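Uridylate-specific endoribonuclease nsp11 (Prrsv 16244b, PDB 5EYI) probably cleaves RNA at uridylates, degrading the 5'-polyuridine tracts made during viral replication and so keeping host double-stranded RNA sensors from being triggered. Local coordinates at residues Val11-Leu15 and Gly16-Ser20. The protein carries 1 engineered substitution. Numbering follows the deposited sequence.
Sequences VAHNL and GFYFS
His-13, in the last turn of a short helix, meets Phe-17 and Tyr-18 just after the chain has turned out of that helix. Its imidazole does two jobs. In the ring plane, ND1 donates to the carbonyl oxygen of Phe-17 along a nearly straight bond (ND1 to O 3.2 Å, 169° at the hydrogen), which implies a proton on ND1. Over one face lies the phenol ring of Tyr-18 as an offset stack, the two ring centroids 4.4 Å apart and the planes only 13° from parallel; Tyr-18 CD2 comes within 3.2 Å of His-13 ND1. The edge bond and the face stack together restrain the imidazole's rotation. In Tyr-18, CG sits beside the backbone N and anti to the carbonyl carbon (chi1 -59°), an arrangement that swings the ring end nearer the helix and sets one face over His-13 CA, which lies offset toward the ring's rim.

The backbone turn that brings these side chains together is a Schellman motif. Gly-16 adopts a positive phi, and the chain folds back so that Phe-17 N donates to Ala-12 O at 3.0 Å and Gly-16 N to His-13 O at 2.8 Å, using carbonyls of the last helical turn. On the far side of the turn from Tyr-18, Phe-17 sends its ring past Leu-15, whose CB lies in plane at the ring edge, 3.9 Å from Phe-17 CD1.

This C-terminal cap belongs to the N-terminal domain of nsp11 and joins helix 9-14 to strand 19-20, which pairs in parallel with strand 27-28. Ala-12, Leu-15 and Phe-17 pack on Leu-52 of strand 51-55, and Phe-17 also touches Val-40 of strand 39-41 and Lys-91 of strand 85-93, so the apolar side of the turn rests on the mixed sheet.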
loop_
_atom_site.group_PDB
_atom_site.type_symbol
_atom_site.label_atom_id
_atom_site.label_comp_id
_atom_site.label_asym_id
_atom_site.label_seq_id
_atom_site.Cartn_x
_atom_site.Cartn_y
_atom_site.Cartn_z
ATOM N N VAL A 11 2.767 18.012 15.404
ATOM C CA VAL A 11 3.730 18.416 14.372
ATOM C C VAL A 11 5.107 18.618 15.001
ATOM O O VAL A 11 6.110 18.082 14.505
ATOM C CB VAL A 11 3.286 19.709 13.637
ATOM C CG1 VAL A 11 4.436 20.368 12.895
ATOM C CG2 VAL A 11 2.157 19.407 12.661
ATOM N N ALA A 12 5.147 19.406 16.072
ATOM C CA ALA A 12 6.396 19.659 16.799
ATOM C C ALA A 12 6.937 18.372 17.422
ATOM O O ALA A 12 8.131 18.116 17.328
ATOM C CB ALA A 12 6.198 20.725 17.873
ATOM N N HIS A 13 6.059 17.565 18.036
ATOM C CA HIS A 13 6.478 16.302 18.657
ATOM C C HIS A 13 7.176 15.403 17.634
ATOM O O HIS A 13 8.253 14.869 17.906
ATOM C CB HIS A 13 5.307 15.526 19.260
ATOM C CG HIS A 13 4.600 16.223 20.375
ATOM N ND1 HIS A 13 5.143 17.281 21.071
ATOM C CD2 HIS A 13 3.391 15.991 20.936
ATOM C CE1 HIS A 13 4.288 17.685 21.992
ATOM N NE2 HIS A 13 3.223 16.910 21.939
ATOM N N ASN A 14 6.596 15.293 16.443
ATOM C CA ASN A 14 7.184 14.478 15.374
ATOM C C ASN A 14 8.578 14.939 14.943
ATOM O O ASN A 14 9.332 14.145 14.397
ATOM C CB ASN A 14 6.242 14.414 14.160
ATOM C CG ASN A 14 4.920 13.715 14.478
ATOM O OD1 ASN A 14 4.827 12.946 15.424
ATOM N ND2 ASN A 14 3.899 13.991 13.695
ATOM N N LEU A 15 8.902 16.218 15.163
ATOM C CA LEU A 15 10.260 16.752 14.945
ATOM C C LEU A 15 11.169 16.716 16.198
ATOM O O LEU A 15 12.309 17.157 16.141
ATOM C CB LEU A 15 10.178 18.189 14.403
ATOM C CG LEU A 15 9.593 18.344 13.001
ATOM C CD1 LEU A 15 9.248 19.794 12.714
ATOM C CD2 LEU A 15 10.559 17.808 11.959
ATOM N N GLY A 16 10.667 16.184 17.308
ATOM C CA GLY A 16 11.434 16.050 18.541
ATOM C C GLY A 16 11.372 17.238 19.490
ATOM O O GLY A 16 12.242 17.370 20.362
ATOM N N PHE A 17 10.346 18.079 19.361
ATOM C CA PHE A 17 10.200 19.256 20.208
ATOM C C PHE A 17 8.935 19.130 21.044
ATOM O O PHE A 17 7.828 18.934 20.501
ATOM C CB PHE A 17 10.180 20.526 19.357
ATOM C CG PHE A 17 11.456 20.771 18.620
ATOM C CD1 PHE A 17 11.709 20.137 17.408
ATOM C CD2 PHE A 17 12.428 21.618 19.144
ATOM C CE1 PHE A 17 12.898 20.349 16.731
ATOM C CE2 PHE A 17 13.620 21.844 18.461
ATOM C CZ PHE A 17 13.851 21.208 17.255
ATOM N N TYR A 18 9.113 19.194 22.364
ATOM C CA TYR A 18 8.019 19.103 23.327
ATOM C C TYR A 18 7.944 20.302 24.270
ATOM O O TYR A 18 6.850 20.715 24.646
ATOM C CB TYR A 18 8.143 17.818 24.158
ATOM C CG TYR A 18 8.122 16.553 23.337
ATOM C CD1 TYR A 18 9.257 16.134 22.656
ATOM C CD2 TYR A 18 6.964 15.767 23.238
ATOM C CE1 TYR A 18 9.252 14.977 21.901
ATOM C CE2 TYR A 18 6.953 14.602 22.481
ATOM C CZ TYR A 18 8.104 14.216 21.822
ATOM O OH TYR A 18 8.133 13.078 21.056
ATOM N N PHE A 19 9.094 20.827 24.689
ATOM C CA PHE A 19 9.133 21.982 25.586
ATOM C C PHE A 19 8.975 23.291 24.829
ATOM O O PHE A 19 9.440 23.420 23.708
ATOM C CB PHE A 19 10.450 22.029 26.389
ATOM C CG PHE A 19 10.477 21.109 27.582
ATOM C CD1 PHE A 19 9.502 21.198 28.573
ATOM C CD2 PHE A 19 11.494 20.175 27.735
ATOM C CE1 PHE A 19 9.522 20.357 29.675
ATOM C CE2 PHE A 19 11.522 19.334 28.846
ATOM C CZ PHE A 19 10.534 19.426 29.810
ATOM N N SER A 20 8.322 24.259 25.467
ATOM C CA SER A 20 8.265 25.621 24.974
ATOM C C SER A 20 8.327 26.592 26.137
ATOM O O SER A 20 7.613 26.412 27.126
ATOM C CB SER A 20 6.967 25.879 24.220
ATOM O OG SER A 20 6.978 27.188 23.685
#